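Local structure of glucose dehydrogenase (Serratia sp. FS14, 7CDY) at residues W261-Y273 with S284-L298. The protein belongs to the glucose/sorbosone dehydrogenase family, a group of enzymes built on a beta-propeller, and carries a bound calcium ion. Numbering follows the deposited sequence. Where two conformers were deposited one is given.
Sequences WRVSPGLSGMAFY and SLFIGALAQKALIRL
Trp261 sets the edge of its indole against Leu298, CH2 to CD1 4.0 Å, and NE1 hydrogen-bonds to Glu308 OE1. Farther on, two waters link the carbonyls of Val263 and Ser264 to NE2 of Gln292, whose OE1 turns to Arg310. The same amide crosses Pro265 at a slant, OE1 3.6 Å from CB, and the Pro265 carbonyl accepts Gln292 N. Gly266 offers its O to Leu290 N in an almost straight bond (176°, 2.9 Å). Leu267 CD2 touches Ile287 CG2 and Ile296 CD1 and lies over one face of the Trp261 indole, offset toward its rim. Strands 267-273 and 284-289 form an antiparallel hairpin, the innermost pair of a four-stranded propeller blade. Ser268 N hydrogen-bonds to Gly288 O, and Ser268 CB rests on Leu290 CD1. Gly269 O takes a hydrogen bond from His208 NE2. In one of two conformers Met270, bent at chi3 (-66°), places CE 3.7 Å from Leu285 CD1. Ala271 and Phe286 exchange two backbone bonds. Leu285, CG anti to the backbone N (chi1 172°), sets that CD1 over the Phe272 ring, 3.8 Å from the centroid. Tyr273 N reaches Ser284 O at 3.0 Å, and its CB meets the Phe286 edge.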
loop_
_atom_site.group_PDB
_atom_site.type_symbol
_atom_site.label_atom_id
_atom_site.label_comp_id
_atom_site.label_asym_id
_atom_site.label_seq_id
_atom_site.Cartn_x
_atom_site.Cartn_y
_atom_site.Cartn_z
ATOM N N TRP A 261 5.711 -6.045 15.406
ATOM C CA TRP A 261 4.748 -6.930 16.051
ATOM C C TRP A 261 5.284 -8.350 15.968
ATOM O O TRP A 261 5.283 -8.960 14.893
ATOM C CB TRP A 261 3.405 -6.862 15.332
ATOM C CG TRP A 261 2.596 -5.619 15.531
ATOM C CD1 TRP A 261 1.511 -5.471 16.352
ATOM C CD2 TRP A 261 2.767 -4.361 14.860
ATOM N NE1 TRP A 261 1.011 -4.201 16.243
ATOM C CE2 TRP A 261 1.758 -3.499 15.334
ATOM C CE3 TRP A 261 3.666 -3.879 13.901
ATOM C CZ2 TRP A 261 1.632 -2.184 14.887
ATOM C CZ3 TRP A 261 3.540 -2.565 13.467
ATOM C CH2 TRP A 261 2.530 -1.738 13.957
ATOM N N ARG A 262 5.708 -8.897 17.108
ATOM C CA ARG A 262 6.194 -10.272 17.103
ATOM C C ARG A 262 5.107 -11.265 16.709
ATOM O O ARG A 262 5.395 -12.276 16.061
ATOM C CB ARG A 262 6.810 -10.619 18.457
ATOM C CG ARG A 262 8.136 -9.919 18.669
ATOM C CD ARG A 262 8.723 -10.269 20.037
ATOM N NE ARG A 262 10.030 -9.656 20.258
ATOM C CZ ARG A 262 11.164 -10.141 19.763
ATOM N NH1 ARG A 262 12.307 -9.526 20.025
ATOM N NH2 ARG A 262 11.155 -11.237 19.012
ATOM N N VAL A 263 3.851 -10.985 17.046
ATOM C CA VAL A 263 2.719 -11.746 16.534
ATOM C C VAL A 263 2.049 -10.888 15.466
ATOM O O VAL A 263 1.621 -9.762 15.746
ATOM C CB VAL A 263 1.741 -12.130 17.659
ATOM C CG1 VAL A 263 0.590 -12.973 17.103
ATOM C CG2 VAL A 263 2.481 -12.888 18.779
ATOM N N SER A 264 2.006 -11.390 14.238
ATOM C CA SER A 264 1.571 -10.565 13.096
ATOM C C SER A 264 0.076 -10.293 13.090
ATOM O O SER A 264 -0.716 -11.237 13.011
ATOM C CB SER A 264 1.917 -11.241 11.786
ATOM O OG SER A 264 3.313 -11.362 11.617
ATOM N N PRO A 265 -0.358 -9.032 13.113
ATOM C CA PRO A 265 -1.778 -8.754 12.845
ATOM C C PRO A 265 -2.150 -8.891 11.380
ATOM O O PRO A 265 -3.347 -9.024 11.078
ATOM C CB PRO A 265 -1.956 -7.302 13.321
ATOM C CG PRO A 265 -0.719 -6.985 14.146
ATOM C CD PRO A 265 0.366 -7.812 13.516
ATOM N N GLY A 266 -1.166 -8.865 10.469
ATOM C CA GLY A 266 -1.430 -8.817 9.045
ATOM C C GLY A 266 -1.679 -7.394 8.585
ATOM O O GLY A 266 -2.759 -7.090 8.075
ATOM N N LEU A 267 -0.685 -6.515 8.742
ATOM C CA LEU A 267 -0.885 -5.088 8.501
ATOM C C LEU A 267 -1.251 -4.812 7.049
ATOM O O LEU A 267 -0.593 -5.295 6.125
ATOM C CB LEU A 267 0.392 -4.320 8.830
ATOM C CG LEU A 267 1.063 -4.573 10.178
ATOM C CD1 LEU A 267 2.312 -3.715 10.279
ATOM C CD2 LEU A 267 0.118 -4.317 11.354
ATOM N N SER A 268 -2.281 -3.992 6.855
ATOM C CA SER A 268 -2.740 -3.651 5.513
ATOM C C SER A 268 -3.457 -2.317 5.562
ATOM O O SER A 268 -4.409 -2.149 6.331
ATOM C CB SER A 268 -3.693 -4.731 5.004
ATOM O OG SER A 268 -3.997 -4.536 3.638
ATOM N N GLY A 269 -3.011 -1.373 4.735
ATOM C CA GLY A 269 -3.620 -0.054 4.756
ATOM C C GLY A 269 -3.041 0.816 5.852
ATOM O O GLY A 269 -2.669 0.324 6.925
ATOM N N MET A 270 -2.920 2.116 5.598
ATOM C CA MET A 270 -2.428 3.008 6.636
ATOM C C MET A 270 -2.824 4.436 6.306
ATOM O O MET A 270 -2.755 4.856 5.149
ATOM C CB MET A 270 -0.908 2.887 6.874
ATOM C CG MET A 270 -0.032 3.625 5.878
ATOM S SD MET A 270 1.761 3.416 6.114
ATOM C CE MET A 270 2.043 4.219 7.687
ATOM N N ALA A 271 -3.233 5.166 7.335
ATOM C CA ALA A 271 -3.651 6.556 7.200
ATOM C C ALA A 271 -3.346 7.314 8.481
ATOM O O ALA A 271 -3.669 6.840 9.574
ATOM C CB ALA A 271 -5.150 6.660 6.901
ATOM N N PHE A 272 -2.748 8.496 8.348
ATOM C CA PHE A 272 -2.578 9.427 9.456
ATOM C C PHE A 272 -3.833 10.280 9.596
ATOM O O PHE A 272 -4.386 10.758 8.599
ATOM C CB PHE A 272 -1.401 10.359 9.177
ATOM C CG PHE A 272 -0.064 9.669 9.099
ATOM C CD1 PHE A 272 0.705 9.474 10.243
ATOM C CD2 PHE A 272 0.451 9.251 7.872
ATOM C CE1 PHE A 272 1.948 8.862 10.161
ATOM C CE2 PHE A 272 1.680 8.631 7.793
ATOM C CZ PHE A 272 2.432 8.441 8.931
ATOM N N TYR A 273 -4.294 10.479 10.832
ATOM C CA TYR A 273 -5.502 11.268 11.066
ATOM C C TYR A 273 -5.111 12.711 11.375
ATOM O O TYR A 273 -4.529 12.995 12.425
ATOM C CB TYR A 273 -6.388 10.673 12.161
ATOM C CG TYR A 273 -7.725 11.379 12.217
ATOM C CD1 TYR A 273 -8.786 10.960 11.418
ATOM C CD2 TYR A 273 -7.911 12.501 13.027
ATOM C CE1 TYR A 273 -10.009 11.620 11.443
ATOM C CE2 TYR A 273 -9.137 13.168 13.058
ATOM C CZ TYR A 273 -10.174 12.724 12.263
ATOM O OH TYR A 273 -11.390 13.377 12.292
ATOM N N SER A 284 -2.662 10.388 15.358
ATOM C CA SER A 284 -2.700 8.935 15.365
ATOM C C SER A 284 -2.487 8.405 13.952
ATOM O O SER A 284 -2.789 9.081 12.961
ATOM C CB SER A 284 -4.032 8.413 15.916
ATOM O OG SER A 284 -4.094 8.555 17.327
ATOM N N LEU A 285 -1.978 7.175 13.881
ATOM C CA LEU A 285 -1.775 6.442 12.639
ATOM C C LEU A 285 -2.644 5.196 12.707
ATOM O O LEU A 285 -2.546 4.417 13.661
ATOM C CB LEU A 285 -0.301 6.057 12.503
ATOM C CG LEU A 285 0.060 5.114 11.359
ATOM C CD1 LEU A 285 -0.328 5.751 10.034
ATOM C CD2 LEU A 285 1.546 4.775 11.388
ATOM N N PHE A 286 -3.512 5.025 11.725
ATOM C CA PHE A 286 -4.425 3.892 11.686
ATOM C C PHE A 286 -3.954 2.872 10.654
ATOM O O PHE A 286 -3.571 3.236 9.534
ATOM C CB PHE A 286 -5.829 4.378 11.326
ATOM C CG PHE A 286 -6.499 5.140 12.426
ATOM C CD1 PHE A 286 -6.335 6.515 12.555
ATOM C CD2 PHE A 286 -7.284 4.480 13.349
ATOM C CE1 PHE A 286 -6.955 7.213 13.579
ATOM C CE2 PHE A 286 -7.918 5.166 14.369
ATOM C CZ PHE A 286 -7.748 6.541 14.481
ATOM N N ILE A 287 -3.999 1.590 11.029
ATOM C CA ILE A 287 -3.487 0.498 10.206
ATOM C C ILE A 287 -4.478 -0.655 10.251
ATOM O O ILE A 287 -4.930 -1.037 11.332
ATOM C CB ILE A 287 -2.110 0.033 10.724
ATOM C CG1 ILE A 287 -1.072 1.161 10.578
ATOM C CG2 ILE A 287 -1.667 -1.251 10.015
ATOM C CD1 ILE A 287 0.232 0.887 11.323
ATOM N N GLY A 288 -4.820 -1.229 9.105
ATOM C CA GLY A 288 -5.712 -2.374 9.108
ATOM C C GLY A 288 -4.989 -3.653 9.501
ATOM O O GLY A 288 -3.787 -3.807 9.287
ATOM N N ALA A 289 -5.743 -4.582 10.094
ATOM C CA ALA A 289 -5.255 -5.924 10.400
ATOM C C ALA A 289 -6.111 -6.934 9.646
ATOM O O ALA A 289 -7.329 -7.014 9.867
ATOM C CB ALA A 289 -5.274 -6.202 11.906
ATOM N N LEU A 290 -5.481 -7.674 8.728
ATOM C CA LEU A 290 -6.176 -8.733 8.003
ATOM C C LEU A 290 -6.381 -9.967 8.877
ATOM O O LEU A 290 -7.518 -10.376 9.138
ATOM C CB LEU A 290 -5.407 -9.098 6.728
ATOM C CG LEU A 290 -5.323 -8.013 5.657
ATOM C CD1 LEU A 290 -4.222 -8.357 4.644
ATOM C CD2 LEU A 290 -6.646 -7.842 4.943
ATOM N N ALA A 291 -5.290 -10.564 9.357
ATOM C CA ALA A 291 -5.399 -11.819 10.094
ATOM C C ALA A 291 -6.119 -11.624 11.420
ATOM O O ALA A 291 -6.922 -12.479 11.822
ATOM C CB ALA A 291 -4.010 -12.417 10.312
ATOM N N GLN A 292 -5.865 -10.514 12.112
ATOM C CA GLN A 292 -6.511 -10.263 13.396
ATOM C C GLN A 292 -7.842 -9.528 13.268
ATOM O O GLN A 292 -8.497 -9.287 14.288
ATOM C CB GLN A 292 -5.557 -9.559 14.372
ATOM C CG GLN A 292 -4.531 -10.517 14.964
ATOM C CD GLN A 292 -3.483 -9.830 15.812
ATOM O OE1 GLN A 292 -3.631 -8.666 16.180
ATOM N NE2 GLN A 292 -2.402 -10.547 16.115
ATOM N N LYS A 293 -8.263 -9.182 12.054
ATOM C CA LYS A 293 -9.617 -8.687 11.778
ATOM C C LYS A 293 -9.962 -7.481 12.653
ATOM O O LYS A 293 -10.925 -7.483 13.425
ATOM C CB LYS A 293 -10.662 -9.803 11.913
ATOM C CG LYS A 293 -10.416 -10.976 10.995
ATOM C CD LYS A 293 -11.432 -12.091 11.207
ATOM C CE LYS A 293 -11.143 -13.268 10.291
ATOM N NZ LYS A 293 -12.167 -14.339 10.437
ATOM N N ALA A 294 -9.147 -6.438 12.535
ATOM C CA ALA A 294 -9.273 -5.295 13.428
ATOM C C ALA A 294 -8.633 -4.067 12.799
ATOM O O ALA A 294 -8.012 -4.131 11.733
ATOM C CB ALA A 294 -8.657 -5.589 14.802
ATOM N N LEU A 295 -8.800 -2.942 13.482
ATOM C CA LEU A 295 -8.168 -1.685 13.123
ATOM C C LEU A 295 -7.232 -1.282 14.251
ATOM O O LEU A 295 -7.638 -1.261 15.417
ATOM C CB LEU A 295 -9.237 -0.617 12.915
ATOM C CG LEU A 295 -8.754 0.785 12.543
ATOM C CD1 LEU A 295 -8.085 0.787 11.165
ATOM C CD2 LEU A 295 -9.934 1.750 12.567
ATOM N N ILE A 296 -5.983 -0.996 13.911
ATOM C CA ILE A 296 -4.958 -0.618 14.873
ATOM C C ILE A 296 -4.835 0.896 14.874
ATOM O O ILE A 296 -4.778 1.519 13.805
ATOM C CB ILE A 296 -3.615 -1.267 14.499
ATOM C CG1 ILE A 296 -3.726 -2.788 14.575
ATOM C CG2 ILE A 296 -2.500 -0.740 15.379
ATOM C CD1 ILE A 296 -2.582 -3.513 13.880
ATOM N N ARG A 297 -4.787 1.500 16.061
ATOM C CA ARG A 297 -4.523 2.929 16.186
ATOM C C ARG A 297 -3.248 3.132 16.990
ATOM O O ARG A 297 -3.178 2.741 18.162
ATOM C CB ARG A 297 -5.682 3.657 16.866
ATOM C CG ARG A 297 -5.444 5.158 16.954
ATOM C CD ARG A 297 -6.635 5.890 17.523
ATOM N NE ARG A 297 -6.728 5.735 18.964
ATOM C CZ ARG A 297 -6.293 6.636 19.839
ATOM N NH1 ARG A 297 -5.723 7.754 19.417
ATOM N NH2 ARG A 297 -6.424 6.413 21.140
ATOM N N LEU A 298 -2.240 3.746 16.371
ATOM C CA LEU A 298 -0.989 4.075 17.044
ATOM C C LEU A 298 -0.981 5.563 17.370
ATOM O O LEU A 298 -1.135 6.397 16.470
ATOM C CB LEU A 298 0.209 3.737 16.159
ATOM C CG LEU A 298 0.313 2.288 15.689
ATOM C CD1 LEU A 298 1.565 2.084 14.859
ATOM C CD2 LEU A 298 0.316 1.367 16.901
HETATM O O HOH W 1 -0.435 -8.836 17.366
HETATM O O HOH W 2 -2.235 -13.230 14.711
#